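Local coordinates for protein GEO10716p1 (Drosophila melanogaster, PDB 7BTG) that probably removes phosphate from phosphorylated arginine residues of proteins, being an arginine phosphatase of the low molecular weight protein tyrosine phosphatase family, at residues Lys2-Ser7 and Tyr34-Gly39; Phe83-Ser88 and Gln109-Tyr114. The protein carries 1 engineered substitution. All coordinates share one frame; numbering follows the deposited sequence.

Contact 1 of 2, residues Lys2-Ser7 and Tyr34-Gly39; sequences KVLFVS and YVDSAG. Engineered in segment 2-7: Ser7 (natural residue Cys). With PO4 (phosphate ion), chain B.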
loop_
_atom_site.group_PDB
_atom_site.type_symbol
_atom_site.label_atom_id
_atom_site.label_comp_id
_atom_site.label_asym_id
_atom_site.label_seq_id
_atom_site.Cartn_x
_atom_site.Cartn_y
_atom_site.Cartn_z
ATOM N N LYS A 2 -3.826 4.379 -11.555
ATOM C CA LYS A 2 -2.456 4.108 -11.117
ATOM C C LYS A 2 -2.336 4.348 -9.614
ATOM O O LYS A 2 -2.552 5.465 -9.139
ATOM C CB LYS A 2 -1.462 4.978 -11.889
ATOM C CG LYS A 2 -1.548 4.809 -13.402
ATOM C CD LYS A 2 -0.246 5.206 -14.100
ATOM C CE LYS A 2 -0.466 6.391 -15.050
ATOM N NZ LYS A 2 0.819 7.011 -15.529
ATOM N N VAL A 3 -1.993 3.303 -8.864
ATOM C CA VAL A 3 -1.970 3.360 -7.407
ATOM C C VAL A 3 -0.643 2.803 -6.912
ATOM O O VAL A 3 -0.201 1.743 -7.374
ATOM C CB VAL A 3 -3.140 2.583 -6.780
ATOM C CG1 VAL A 3 -2.988 2.538 -5.256
ATOM C CG2 VAL A 3 -4.467 3.219 -7.145
ATOM N N LEU A 4 -0.022 3.515 -5.968
ATOM C CA LEU A 4 1.230 3.116 -5.325
ATOM C C LEU A 4 1.002 2.987 -3.823
ATOM O O LEU A 4 0.606 3.958 -3.174
ATOM C CB LEU A 4 2.328 4.144 -5.606
ATOM C CG LEU A 4 3.717 3.830 -5.048
ATOM C CD1 LEU A 4 4.332 2.668 -5.806
ATOM C CD2 LEU A 4 4.605 5.073 -5.126
ATOM N N PHE A 5 1.235 1.794 -3.270
ATOM C CA PHE A 5 1.185 1.607 -1.826
ATOM C C PHE A 5 2.582 1.796 -1.240
ATOM O O PHE A 5 3.574 1.356 -1.825
ATOM C CB PHE A 5 0.648 0.225 -1.460
ATOM C CG PHE A 5 -0.813 0.030 -1.778
ATOM C CD1 PHE A 5 -1.780 0.651 -1.033
ATOM C CD2 PHE A 5 -1.212 -0.816 -2.805
ATOM C CE1 PHE A 5 -3.144 0.451 -1.309
ATOM C CE2 PHE A 5 -2.573 -1.022 -3.085
ATOM C CZ PHE A 5 -3.532 -0.381 -2.334
ATOM N N VAL A 6 2.664 2.457 -0.084
ATOM C CA VAL A 6 3.954 2.797 0.507
ATOM C C VAL A 6 3.990 2.367 1.964
ATOM O O VAL A 6 3.086 2.693 2.742
ATOM C CB VAL A 6 4.270 4.292 0.371
ATOM C CG1 VAL A 6 5.567 4.637 1.149
ATOM C CG2 VAL A 6 4.459 4.621 -1.093
ATOM N N SER A 7 5.019 1.600 2.321
ATOM C CA SER A 7 5.306 1.247 3.699
ATOM C C SER A 7 6.770 1.562 3.946
ATOM O O SER A 7 7.515 1.841 3.007
ATOM C CB SER A 7 4.997 -0.230 3.996
ATOM O OG SER A 7 5.699 -1.122 3.141
ATOM N N TYR A 34 -3.322 0.040 -12.751
ATOM C CA TYR A 34 -1.949 -0.346 -12.473
ATOM C C TYR A 34 -1.670 -0.142 -10.988
ATOM O O TYR A 34 -1.939 0.933 -10.438
ATOM C CB TYR A 34 -0.975 0.458 -13.326
ATOM C CG TYR A 34 0.457 0.111 -13.047
ATOM C CD1 TYR A 34 0.922 -1.174 -13.258
ATOM C CD2 TYR A 34 1.342 1.061 -12.560
ATOM C CE1 TYR A 34 2.233 -1.503 -13.002
ATOM C CE2 TYR A 34 2.657 0.743 -12.304
ATOM C CZ TYR A 34 3.096 -0.542 -12.526
ATOM O OH TYR A 34 4.404 -0.883 -12.274
ATOM N N VAL A 35 -1.153 -1.176 -10.343
ATOM C CA VAL A 35 -0.918 -1.187 -8.907
ATOM C C VAL A 35 0.537 -1.568 -8.676
ATOM O O VAL A 35 1.064 -2.457 -9.352
ATOM C CB VAL A 35 -1.869 -2.170 -8.189
ATOM C CG1 VAL A 35 -1.733 -2.060 -6.678
ATOM C CG2 VAL A 35 -3.308 -1.923 -8.613
ATOM N N ASP A 36 1.191 -0.888 -7.738
ATOM C CA ASP A 36 2.605 -1.112 -7.463
ATOM C C ASP A 36 2.864 -0.788 -5.996
ATOM O O ASP A 36 1.967 -0.347 -5.272
ATOM C CB ASP A 36 3.486 -0.271 -8.405
ATOM C CG ASP A 36 4.957 -0.672 -8.354
ATOM O OD1 ASP A 36 5.820 0.157 -8.736
ATOM O OD2 ASP A 36 5.245 -1.810 -7.915
ATOM N N SER A 37 4.103 -0.994 -5.546
ATOM C CA SER A 37 4.415 -0.602 -4.180
ATOM C C SER A 37 5.893 -0.243 -4.069
ATOM O O SER A 37 6.716 -0.616 -4.913
ATOM C CB SER A 37 4.021 -1.686 -3.167
ATOM O OG SER A 37 4.777 -2.878 -3.312
ATOM N N ALA A 38 6.202 0.546 -3.038
ATOM C CA ALA A 38 7.543 1.071 -2.846
ATOM C C ALA A 38 7.726 1.385 -1.366
ATOM O O ALA A 38 6.775 1.322 -0.577
ATOM C CB ALA A 38 7.783 2.299 -3.731
ATOM N N GLY A 39 8.963 1.758 -0.994
ATOM C CA GLY A 39 9.322 1.927 0.402
ATOM C C GLY A 39 10.117 3.195 0.642
ATOM O O GLY A 39 10.433 3.938 -0.284
HETATM P P PO4 B . 6.674 -2.793 6.008
HETATM O O1 PO4 B . 7.056 -3.093 4.570
HETATM O O2 PO4 B . 7.397 -3.744 6.925
HETATM O O3 PO4 B . 5.202 -2.989 6.281
HETATM O O4 PO4 B . 6.987 -1.336 6.348
#
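Val35 meets the ring of Phe5 obliquely, its CG1 lying 3.8 Å from Phe5 CE2, while Val3 CG1 from the ring's own strand sits over one face, displaced toward the rim. Both valine methyls lie to the same side of the ring plane, Val35 out by the CE2 rim; branched, apolar residues suit this side of the sheet, where helix 13-27 lays Ala17 and Leu21 against Phe5. On the other side Leu4 CG is anti to the backbone N (chi1 -177°), and CD1 reaches across to the neighbouring strand, resting 3.7 Å from Ser37 CA and 4.0 Å from Ala38 CB. A small alanine leaves room for that methyl. The strands run parallel in strict register, their bonds traded alternately: Val3 N gives to Tyr34 O at 2.8 Å, Asp36 N to Val3 O, Phe5 N to Asp36 O (nearly straight, 171°) and Ala38 N to Phe5 O. The ladder ends in a weak bond from Ser7 N to Ala38 O, 3.4 Å long. Polar side chains find partners elsewhere: Asp36 forms a salt bridge with Arg69, and buried Ser37 OG bonds to Glu18 and Asn10. Ser7 is engineered in place of cysteine; its OG bonds to Ser14 and lies 2.8 Å from phosphate O1. This ion is held by Arg13 and by the backbone amides of Gly9, Thr11 and Cys12. The natural cysteine opens a C-X5-R phosphate-binding loop, consistent with its being the family's nucleophile. The contact thus joins regular backbone bonding and an apolar middle to polar groups at the C-terminal end, where the active-site loop begins.

Contact 2 of 2, residues Phe83-Ser88 and Gln109-Tyr114; sequences FAMDNS and QLLGSY
The carbonyl oxygen of Leu110, whose side chain touches Asp86, is gripped twice by Ser113: OG donates in the carbonyl plane at 2.9 Å and the backbone N at 3.1 Å. Serine suits this spot because its short hydroxyl can fold back onto the start of the 3-10 turn. Leu110 CD1 lies 3.6 Å from Asp86 C, against the backbone leading into helix 87-99. Two parallel-strand bonds join the segments, Ala84 N to Gln109 O and Leu111 N to Ala84 O, the latter 2.8 Å and almost straight (177°). Beyond them a water bridges Met85 O and Gly112 N. Phe83 and Leu111 form the centre of the apolar contact. Leu111 CD1 stands over one face of the Phe83 ring, 4.3 Å from the centroid, in a CH-pi contact, and Phe83 CE1 touches both Gln109 OE1 and Tyr114 CE2, each at 3.8 Å. Gln109 lies alongside the ring, its chain extended beyond CG (chi2 170°) and its amide plane turned 54° from the ring; this brings OE1 into the plane of the Tyr114 ring to accept from Tyr114 OH at 2.6 Å. An alanine in place of Phe83 would probably open a gap between Leu111, Gln109 and Tyr114, leaving the leucine methyl without its ring and the tyrosine freer to shift. Strand 2-7 borders Phe83 on its far side, and Phe149 of helix 133-154 meets the rings of Phe83 and Tyr114 edge-to-face. Helix 87-99, the connection of this beta-alpha-beta unit, packs on the opposite face of the sheet against Ala84, while Asp86 just before it forms a salt bridge with Arg13.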
loop_
_atom_site.group_PDB
_atom_site.type_symbol
_atom_site.label_atom_id
_atom_site.label_comp_id
_atom_site.label_asym_id
_atom_site.label_seq_id
_atom_site.Cartn_x
_atom_site.Cartn_y
_atom_site.Cartn_z
ATOM N N PHE A 83 -0.581 5.623 -1.238
ATOM C CA PHE A 83 -1.172 5.300 0.053
ATOM C C PHE A 83 -0.074 5.008 1.063
ATOM O O PHE A 83 0.762 4.129 0.836
ATOM C CB PHE A 83 -2.115 4.106 -0.064
ATOM C CG PHE A 83 -3.383 4.421 -0.816
ATOM C CD1 PHE A 83 -4.247 5.403 -0.347
ATOM C CD2 PHE A 83 -3.704 3.752 -1.981
ATOM C CE1 PHE A 83 -5.397 5.714 -1.028
ATOM C CE2 PHE A 83 -4.856 4.056 -2.664
ATOM C CZ PHE A 83 -5.712 5.032 -2.177
ATOM N N ALA A 84 -0.082 5.756 2.161
ATOM C CA ALA A 84 0.728 5.464 3.333
ATOM C C ALA A 84 0.004 4.503 4.270
ATOM O O ALA A 84 -1.228 4.479 4.339
ATOM C CB ALA A 84 1.043 6.768 4.079
ATOM N N MET A 85 0.776 3.703 5.001
ATOM C CA MET A 85 0.191 2.872 6.051
ATOM C C MET A 85 0.115 3.602 7.383
ATOM O O MET A 85 -0.809 3.347 8.173
ATOM C CB MET A 85 1.008 1.587 6.225
ATOM C CG MET A 85 1.210 0.844 4.942
ATOM S SD MET A 85 -0.377 0.146 4.319
ATOM C CE MET A 85 -0.015 0.161 2.567
ATOM N N ASP A 86 1.054 4.529 7.593
ATOM C CA ASP A 86 1.422 5.199 8.836
ATOM C C ASP A 86 1.326 6.704 8.668
ATOM O O ASP A 86 1.535 7.239 7.575
ATOM C CB ASP A 86 2.904 4.939 9.221
ATOM C CG ASP A 86 3.081 3.685 9.936
ATOM O OD1 ASP A 86 2.150 3.366 10.705
ATOM O OD2 ASP A 86 4.116 3.021 9.728
ATOM N N ASN A 87 1.156 7.398 9.786
ATOM C CA ASN A 87 1.312 8.839 9.703
ATOM C C ASN A 87 2.779 9.213 9.573
ATOM O O ASN A 87 3.107 10.243 8.975
ATOM C CB ASN A 87 0.672 9.512 10.904
ATOM C CG ASN A 87 0.391 10.968 10.641
ATOM O OD1 ASN A 87 0.971 11.859 11.280
ATOM N ND2 ASN A 87 -0.477 11.228 9.669
ATOM N N SER A 88 3.675 8.368 10.079
ATOM C CA SER A 88 5.088 8.519 9.765
ATOM C C SER A 88 5.321 8.484 8.258
ATOM O O SER A 88 5.939 9.402 7.699
ATOM C CB SER A 88 5.909 7.434 10.456
ATOM O OG SER A 88 7.195 7.341 9.856
ATOM N N GLN A 109 -2.387 9.781 0.638
ATOM C CA GLN A 109 -3.391 9.604 1.675
ATOM C C GLN A 109 -3.043 8.414 2.555
ATOM O O GLN A 109 -2.398 7.454 2.121
ATOM C CB GLN A 109 -4.809 9.415 1.068
ATOM C CG GLN A 109 -5.252 10.549 0.124
ATOM C CD GLN A 109 -6.539 10.243 -0.658
ATOM O OE1 GLN A 109 -7.001 9.106 -0.719
ATOM N NE2 GLN A 109 -7.116 11.273 -1.246
ATOM N N LEU A 110 -3.474 8.506 3.807
ATOM C CA LEU A 110 -3.460 7.368 4.712
ATOM C C LEU A 110 -4.445 6.333 4.193
ATOM O O LEU A 110 -5.636 6.626 4.056
ATOM C CB LEU A 110 -3.845 7.857 6.102
ATOM C CG LEU A 110 -3.551 7.049 7.343
ATOM C CD1 LEU A 110 -2.051 6.899 7.528
ATOM C CD2 LEU A 110 -4.164 7.772 8.517
ATOM N N LEU A 111 -3.956 5.134 3.859
ATOM C CA LEU A 111 -4.842 4.123 3.284
ATOM C C LEU A 111 -5.983 3.789 4.230
ATOM O O LEU A 111 -7.137 3.630 3.806
ATOM C CB LEU A 111 -4.061 2.849 2.947
ATOM C CG LEU A 111 -4.924 1.610 2.673
ATOM C CD1 LEU A 111 -5.680 1.785 1.377
ATOM C CD2 LEU A 111 -4.074 0.345 2.615
ATOM N N GLY A 112 -5.677 3.678 5.519
ATOM C CA GLY A 112 -6.645 3.298 6.524
ATOM C C GLY A 112 -7.696 4.343 6.795
ATOM O O GLY A 112 -8.672 4.037 7.481
ATOM N N SER A 113 -7.540 5.554 6.263
ATOM C CA SER A 113 -8.607 6.542 6.399
ATOM C C SER A 113 -9.863 6.128 5.646
ATOM O O SER A 113 -10.923 6.722 5.866
ATOM C CB SER A 113 -8.134 7.931 5.930
ATOM O OG SER A 113 -8.100 8.044 4.517
ATOM N N TYR A 114 -9.774 5.133 4.758
ATOM C CA TYR A 114 -10.972 4.625 4.103
ATOM C C TYR A 114 -11.727 3.624 4.956
ATOM O O TYR A 114 -12.863 3.285 4.613
ATOM C CB TYR A 114 -10.626 3.994 2.758
ATOM C CG TYR A 114 -10.297 5.030 1.737
ATOM C CD1 TYR A 114 -11.285 5.598 0.958
ATOM C CD2 TYR A 114 -8.997 5.488 1.588
ATOM C CE1 TYR A 114 -10.988 6.582 0.033
ATOM C CE2 TYR A 114 -8.688 6.468 0.677
ATOM C CZ TYR A 114 -9.684 7.014 -0.100
ATOM O OH TYR A 114 -9.365 7.987 -1.015
HETATM O O HOH W 1 -3.616 3.428 7.171
#

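Overall arrangement
Contacts 1 and 2 belong to one four-stranded parallel sheet, and each joins the strands of a beta-alpha-beta unit, 2-7 with 34-39 and 81-84 with 107-110. Strands 2-7 and 81-84 are neighbours, linked through Val6 N and Phe83 O, 2.7 Å apart, and through the touching rings of Phe5 and Phe83. Contact 1 is the more buried, with four sound strand bonds and a weak fifth. Contact 2, only partly buried, has two, the rest being turn, water and aromatic packing. Helices 13-27 and 133-154 lie on the face bearing Phe5 and Phe83, helix 87-99 on the other. Both pair an inner strand with an outermost one, but contact 1 keeps strand bonding to the phosphate end, whereas contact 2 passes into turns.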